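Local coordinates for protein DMATS type aromatic prenyltransferase (Streptomyces coelicolor, PDB 6ZS0) that probably catalyses transfer of a dimethylallyl group to C5 of the indole ring of tryptophan, as a 5-dimethylallyltryptophan synthase with the ABBA-barrel fold, at residues Ala231-Gly234 with Phe235-Ala239; Tyr280-His283 with Asp284-Leu288; Glu314-Pro317 with Glu318-Val321. All coordinates share one frame; numbering follows the deposited sequence.

Interaction 1: Ala231-Gly234 with Phe235-Ala239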
loop_
_atom_site.group_PDB
_atom_site.type_symbol
_atom_site.label_atom_id
_atom_site.label_comp_id
_atom_site.label_asym_id
_atom_site.label_seq_id
_atom_site.Cartn_x
_atom_site.Cartn_y
_atom_site.Cartn_z
ATOM N N ALA A 231 14.685 12.086 -12.442
ATOM C CA ALA A 231 13.379 11.395 -12.573
ATOM C C ALA A 231 12.632 11.539 -11.246
ATOM O O ALA A 231 11.420 11.708 -11.260
ATOM C CB ALA A 231 13.535 9.936 -12.946
ATOM N N VAL A 232 13.356 11.466 -10.147
ATOM C CA VAL A 232 12.756 11.545 -8.791
ATOM C C VAL A 232 12.262 12.981 -8.585
ATOM O O VAL A 232 11.129 13.156 -8.108
ATOM C CB VAL A 232 13.745 11.078 -7.711
ATOM C CG1 VAL A 232 13.172 11.267 -6.317
ATOM C CG2 VAL A 232 14.131 9.621 -7.915
ATOM N N GLU A 233 13.043 13.988 -8.998
ATOM C CA GLU A 233 12.652 15.413 -8.833
ATOM C C GLU A 233 11.451 15.721 -9.720
ATOM O O GLU A 233 10.546 16.398 -9.249
ATOM C CB GLU A 233 13.798 16.377 -9.155
ATOM C CG GLU A 233 14.904 16.332 -8.126
ATOM C CD GLU A 233 15.686 17.617 -7.959
ATOM O OE1 GLU A 233 15.088 18.712 -8.140
ATOM O OE2 GLU A 233 16.884 17.530 -7.613
ATOM N N GLY A 234 11.468 15.241 -10.964
ATOM C CA GLY A 234 10.362 15.440 -11.910
ATOM C C GLY A 234 9.075 14.862 -11.351
ATOM O O GLY A 234 8.030 15.528 -11.408
ATOM N N PHE A 235 9.156 13.669 -10.794
ATOM C CA PHE A 235 7.975 12.960 -10.270
ATOM C C PHE A 235 7.479 13.746 -9.059
ATOM O O PHE A 235 6.267 14.004 -8.964
ATOM C CB PHE A 235 8.315 11.522 -9.915
ATOM C CG PHE A 235 7.310 10.884 -9.008
ATOM C CD1 PHE A 235 6.063 10.519 -9.493
ATOM C CD2 PHE A 235 7.598 10.676 -7.679
ATOM C CE1 PHE A 235 5.119 9.969 -8.645
ATOM C CE2 PHE A 235 6.666 10.080 -6.852
ATOM C CZ PHE A 235 5.435 9.727 -7.339
ATOM N N PHE A 236 8.391 14.100 -8.157
ATOM C CA PHE A 236 8.052 14.888 -6.945
ATOM C C PHE A 236 7.243 16.123 -7.374
ATOM O O PHE A 236 6.192 16.406 -6.799
ATOM C CB PHE A 236 9.308 15.262 -6.160
ATOM C CG PHE A 236 9.055 16.125 -4.941
ATOM C CD1 PHE A 236 9.097 15.598 -3.652
ATOM C CD2 PHE A 236 8.850 17.486 -5.076
ATOM C CE1 PHE A 236 8.886 16.418 -2.546
ATOM C CE2 PHE A 236 8.610 18.290 -3.975
ATOM C CZ PHE A 236 8.641 17.752 -2.710
ATOM N N ARG A 237 7.731 16.866 -8.363
ATOM C CA ARG A 237 7.096 18.142 -8.762
ATOM C C ARG A 237 5.749 17.891 -9.440
ATOM O O ARG A 237 4.805 18.658 -9.171
ATOM C CB ARG A 237 8.035 18.940 -9.670
ATOM C CG ARG A 237 9.275 19.443 -8.950
ATOM C CD ARG A 237 10.004 20.508 -9.739
ATOM N NE ARG A 237 10.847 21.274 -8.828
ATOM C CZ ARG A 237 12.122 21.015 -8.554
ATOM N NH1 ARG A 237 12.753 20.010 -9.145
ATOM N NH2 ARG A 237 12.768 21.768 -7.681
ATOM N N THR A 238 5.647 16.870 -10.289
ATOM C CA THR A 238 4.383 16.554 -10.999
ATOM C C THR A 238 3.323 16.159 -9.970
ATOM O O THR A 238 2.198 16.643 -10.073
ATOM C CB THR A 238 4.565 15.471 -12.061
ATOM O OG1 THR A 238 5.528 15.952 -13.006
ATOM C CG2 THR A 238 3.269 15.115 -12.761
ATOM N N ALA A 239 3.679 15.303 -9.025
ATOM C CA ALA A 239 2.717 14.699 -8.079
ATOM C C ALA A 239 2.242 15.765 -7.095
ATOM O O ALA A 239 1.057 15.833 -6.794
ATOM C CB ALA A 239 3.364 13.531 -7.370
HETATM O O HOH W 1 15.306 21.147 -6.405
#
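Glu233 and Arg237 pair one turn apart on helix 229-240, one of the helices that surround the antiparallel barrel of this ABBA-type prenyltransferase. The two side chains run side by side on the solvent side. Arg237 NH1 donates to Glu233 OE1 at 2.9 Å, a salt bridge in which the oxygen uses its anti lone pair, with carboxylate and guanidinium planes 40° apart. A water bridges the same pair, donating to OE1 and accepting from Arg237 NH2 at 2.9 Å, in the guanidinium plane. With an alanine in place of Glu233, Arg237 would probably lose its i to i+4 partner and the water this acceptor, leaving the guanidinium freer to swing.

The tightly packed side is aromatic. Phe235 has CG anti to the backbone N (chi1 162°), which sets the ring against Leu273 and Ile275 of strand 270-275 and Val294 of helix 284-297; Ala239 CB lies 4.2 Å above one face, toward the rim. Phe236 packs instead on Ala214 and Ala217 of helix 214-217. Between these sides Thr238 folds its hydroxyl back on the helix: Gly234 O accepts from Thr238 N and from Thr238 OG1, each at 3.0 Å, the two donors arriving from opposite faces of the carbonyl plane.

Interaction 2: Tyr280-His283 with Asp284-Leu288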
loop_
_atom_site.group_PDB
_atom_site.type_symbol
_atom_site.label_atom_id
_atom_site.label_comp_id
_atom_site.label_asym_id
_atom_site.label_seq_id
_atom_site.Cartn_x
_atom_site.Cartn_y
_atom_site.Cartn_z
ATOM N N TYR A 280 -2.863 17.320 -1.890
ATOM C CA TYR A 280 -2.196 18.379 -2.712
ATOM C C TYR A 280 -3.038 18.732 -3.936
ATOM O O TYR A 280 -2.500 19.402 -4.831
ATOM C CB TYR A 280 -0.777 17.940 -3.123
ATOM C CG TYR A 280 0.098 17.675 -1.921
ATOM C CD1 TYR A 280 0.372 18.669 -1.014
ATOM C CD2 TYR A 280 0.626 16.422 -1.679
ATOM C CE1 TYR A 280 1.117 18.435 0.127
ATOM C CE2 TYR A 280 1.402 16.164 -0.564
ATOM C CZ TYR A 280 1.660 17.179 0.344
ATOM O OH TYR A 280 2.373 16.954 1.489
ATOM N N VAL A 281 -4.295 18.310 -3.979
ATOM C CA VAL A 281 -5.192 18.545 -5.141
ATOM C C VAL A 281 -6.515 19.130 -4.658
ATOM O O VAL A 281 -6.873 18.905 -3.510
ATOM C CB VAL A 281 -5.453 17.243 -5.900
ATOM C CG1 VAL A 281 -4.191 16.717 -6.532
ATOM C CG2 VAL A 281 -6.098 16.201 -5.006
ATOM N N ARG A 282 -7.257 19.760 -5.569
ATOM C CA ARG A 282 -8.644 20.218 -5.300
ATOM C C ARG A 282 -9.597 19.029 -5.338
ATOM O O ARG A 282 -10.587 19.068 -4.634
ATOM C CB ARG A 282 -9.104 21.221 -6.355
ATOM C CG ARG A 282 -8.296 22.498 -6.416
ATOM C CD ARG A 282 -8.789 23.381 -7.564
ATOM N NE ARG A 282 -8.159 24.701 -7.599
ATOM C CZ ARG A 282 -6.971 24.980 -8.149
ATOM N NH1 ARG A 282 -6.510 26.224 -8.116
ATOM N NH2 ARG A 282 -6.245 24.021 -8.710
ATOM N N HIS A 283 -9.331 18.045 -6.192
ATOM C CA HIS A 283 -10.244 16.904 -6.433
ATOM C C HIS A 283 -9.511 15.804 -7.185
ATOM O O HIS A 283 -8.358 16.018 -7.640
ATOM C CB HIS A 283 -11.540 17.354 -7.151
ATOM C CG HIS A 283 -11.292 18.141 -8.393
ATOM N ND1 HIS A 283 -10.775 17.564 -9.519
ATOM C CD2 HIS A 283 -11.472 19.455 -8.676
ATOM C CE1 HIS A 283 -10.656 18.487 -10.471
ATOM N NE2 HIS A 283 -11.081 19.653 -9.973
ATOM N N ASP A 284 -10.157 14.663 -7.331
ATOM C CA ASP A 284 -9.559 13.496 -8.010
ATOM C C ASP A 284 -9.386 13.746 -9.504
ATOM O O ASP A 284 -8.564 13.051 -10.120
ATOM C CB ASP A 284 -10.373 12.236 -7.720
ATOM C CG ASP A 284 -10.013 11.694 -6.362
ATOM O OD1 ASP A 284 -8.812 11.378 -6.195
ATOM O OD2 ASP A 284 -10.912 11.568 -5.519
ATOM N N GLY A 285 -10.084 14.710 -10.093
ATOM C CA GLY A 285 -9.793 15.078 -11.500
ATOM C C GLY A 285 -8.348 15.543 -11.646
ATOM O O GLY A 285 -7.653 15.140 -12.615
ATOM N N GLU A 286 -7.893 16.387 -10.727
ATOM C CA GLU A 286 -6.505 16.897 -10.690
ATOM C C GLU A 286 -5.546 15.751 -10.386
ATOM O O GLU A 286 -4.521 15.665 -11.020
ATOM C CB GLU A 286 -6.363 17.990 -9.646
ATOM C CG GLU A 286 -7.037 19.275 -10.033
ATOM C CD GLU A 286 -6.637 20.453 -9.164
ATOM O OE1 GLU A 286 -5.967 20.241 -8.141
ATOM O OE2 GLU A 286 -7.007 21.588 -9.513
ATOM N N ALA A 287 -5.867 14.892 -9.415
ATOM C CA ALA A 287 -4.988 13.741 -9.100
ATOM C C ALA A 287 -4.816 12.864 -10.348
ATOM O O ALA A 287 -3.679 12.429 -10.609
ATOM C CB ALA A 287 -5.526 12.984 -7.921
ATOM N N LEU A 288 -5.910 12.611 -11.083
ATOM C CA LEU A 288 -5.912 11.762 -12.297
ATOM C C LEU A 288 -5.043 12.435 -13.370
ATOM O O LEU A 288 -4.220 11.734 -14.018
ATOM C CB LEU A 288 -7.352 11.524 -12.777
ATOM C CG LEU A 288 -7.536 10.368 -13.771
ATOM C CD1 LEU A 288 -7.195 9.029 -13.139
ATOM C CD2 LEU A 288 -8.965 10.296 -14.295
#
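The charged contacts centre on Glu286, whose carboxylate reaches back to Arg282 with both oxygens. Arg282 NH2 donates to Glu286 OE2 at 2.7 Å, a hydrogen bond within a salt bridge; OE2 offers its syn lone pair and lies near the guanidinium plane, although the two flat groups stand 84° apart. The other oxygen, OE1, receives the backbone N-H of Arg282 at 2.9 Å, an almost straight bond (175°) that arrives from well above the carboxylate plane. With CG anti to its carbonyl carbon (chi1 -72°) and an extended chain beyond, Glu286 leans back over the start of the helix, and the two bonds together limit rotation of its carboxylate.

Among the backbone bonds, His283 O accepts from Ala287 N at 3.3 Å, in the carbonyl plane, and more weakly from Glu286 N. His283 occupies the N-cap position of helix 284-297, which follows the loop after barrel strand 270-275. A negative carboxylate in this first turn would be expected to interact favourably with the helix dipole.

The remaining contacts are van der Waals and CH-pi. Glu286 CG sits over one face of the His283 ring, 4.1 Å from its centroid, while Gly285 N lies at the ring's edge, in its plane. Val281 directs its side chain at the helix, where CG1 approaches Ala287 CB at 4.2 Å. Asp284 turns away from this cluster: its carboxylate accepts from Leu323 N and Ile324 N.

Interaction 3: Glu314-Pro317 with Glu318-Val321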
loop_
_atom_site.group_PDB
_atom_site.type_symbol
_atom_site.label_atom_id
_atom_site.label_comp_id
_atom_site.label_asym_id
_atom_site.label_seq_id
_atom_site.Cartn_x
_atom_site.Cartn_y
_atom_site.Cartn_z
ATOM N N GLU A 314 -19.039 5.430 -8.946
ATOM C CA GLU A 314 -19.814 6.185 -9.967
ATOM C C GLU A 314 -19.605 7.696 -9.814
ATOM O O GLU A 314 -19.931 8.417 -10.762
ATOM C CB GLU A 314 -21.299 5.841 -9.851
ATOM C CG GLU A 314 -21.568 4.343 -9.843
ATOM N N ARG A 315 -19.082 8.145 -8.671
ATOM C CA ARG A 315 -18.751 9.567 -8.379
ATOM C C ARG A 315 -17.876 10.132 -9.518
ATOM O O ARG A 315 -16.891 9.479 -9.890
ATOM C CB ARG A 315 -18.043 9.630 -7.019
ATOM C CG ARG A 315 -18.021 11.002 -6.358
ATOM C CD ARG A 315 -16.647 11.625 -6.423
ATOM N NE ARG A 315 -15.780 11.246 -5.316
ATOM C CZ ARG A 315 -14.464 11.471 -5.267
ATOM N NH1 ARG A 315 -13.841 12.065 -6.276
ATOM N NH2 ARG A 315 -13.772 11.097 -4.202
ATOM N N ARG A 316 -18.233 11.293 -10.065
ATOM C CA ARG A 316 -17.308 12.110 -10.903
ATOM C C ARG A 316 -16.037 12.364 -10.091
ATOM O O ARG A 316 -16.124 12.788 -8.956
ATOM C CB ARG A 316 -17.940 13.450 -11.284
ATOM C CG ARG A 316 -19.114 13.336 -12.244
ATOM C CD ARG A 316 -19.158 14.475 -13.244
ATOM N NE ARG A 316 -19.640 15.718 -12.654
ATOM C CZ ARG A 316 -18.944 16.861 -12.540
ATOM N NH1 ARG A 316 -17.702 16.963 -12.995
ATOM N NH2 ARG A 316 -19.512 17.917 -11.978
ATOM N N PRO A 317 -14.830 12.071 -10.617
ATOM C CA PRO A 317 -13.585 12.430 -9.938
ATOM C C PRO A 317 -13.563 13.880 -9.435
ATOM O O PRO A 317 -13.042 14.109 -8.368
ATOM C CB PRO A 317 -12.535 12.185 -11.027
ATOM C CG PRO A 317 -13.113 11.020 -11.787
ATOM C CD PRO A 317 -14.587 11.337 -11.866
ATOM N N GLU A 318 -14.176 14.805 -10.183
ATOM C CA GLU A 318 -14.140 16.264 -9.915
ATOM C C GLU A 318 -15.022 16.621 -8.710
ATOM O O GLU A 318 -14.929 17.773 -8.261
ATOM C CB GLU A 318 -14.609 17.046 -11.147
ATOM C CG GLU A 318 -13.685 16.900 -12.341
ATOM C CD GLU A 318 -13.796 15.641 -13.204
ATOM O OE1 GLU A 318 -12.944 15.494 -14.112
ATOM O OE2 GLU A 318 -14.704 14.794 -12.967
ATOM N N ASP A 319 -15.845 15.684 -8.221
ATOM C CA ASP A 319 -16.864 15.937 -7.169
ATOM C C ASP A 319 -16.361 15.461 -5.816
ATOM O O ASP A 319 -17.157 15.448 -4.886
ATOM C CB ASP A 319 -18.194 15.251 -7.492
ATOM C CG ASP A 319 -18.954 15.955 -8.586
ATOM O OD1 ASP A 319 -18.677 17.132 -8.806
ATOM O OD2 ASP A 319 -19.800 15.306 -9.215
ATOM N N GLY A 320 -15.093 15.083 -5.706
ATOM C CA GLY A 320 -14.517 14.726 -4.406
ATOM C C GLY A 320 -13.015 14.589 -4.483
ATOM O O GLY A 320 -12.436 14.843 -5.545
ATOM N N VAL A 321 -12.420 14.155 -3.394
ATOM C CA VAL A 321 -10.952 13.961 -3.313
ATOM C C VAL A 321 -10.708 12.652 -2.576
ATOM O O VAL A 321 -11.617 12.197 -1.853
ATOM C CB VAL A 321 -10.303 15.165 -2.618
ATOM C CG1 VAL A 321 -10.706 15.242 -1.158
ATOM C CG2 VAL A 321 -8.800 15.136 -2.767
#
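A short 3-10 turn in the loop between helix 303-312 and barrel strand 324-332 brings Arg315 and Arg316 against Asp319 and Gly320. Its closing bond runs from Asp319 N to Arg316 O at 3.0 Å, with the donor above the carbonyl plane; a weak bond from Gly320 N to Pro317 O follows at 3.5 Å.

The two arginines leave the turn differently. Arg315 has CG anti to the backbone N (chi1 -162°) and bends at chi2 and chi3, which lays its guanidinium flat against the backbone: Gly320 CA stands 3.3 Å above the plane, over the centre of the group. This close approach is possible at a glycine; a side chain at this position would probably collide with Arg315 CZ. Beyond the turn, Arg315 NH1 forms a salt bridge with Asp284.

Arg316 works on the exposed side, in a network with Glu318 and Asp319. Asp319 OD1 lies over the guanidinium face, 3.4 Å from Arg316 NH2, with the two planes 75° apart, and no N-H points at the oxygen. Glu318 OE2 makes a long ion pair with Arg316 NH1 at 3.7 Å. The network therefore appears to rest mainly on charge attraction, and it probably restrains the Arg316 side chain less firmly than a bidentate salt bridge would.

From the N terminus the three contacts follow in series, each within one continuous stretch, and none nests in or crosses another. Interaction 1 lies on helix 229-240, which precedes strand 254-260. Interaction 2 marks the passage from the loop after strand 270-275 into helix 284-297, and interaction 3 turns the chain between helix 303-312 and strand 324-332. Interactions 2 and 3 touch: a charged tie and a probable backbone hydrogen bond join the helix start to the later turn. Interaction 1 touches neither, its centre about 16 Å from that of interaction 2, but Arg290 of helix 284-297 bonds backbone oxygens of both Ala239 and Tyr280.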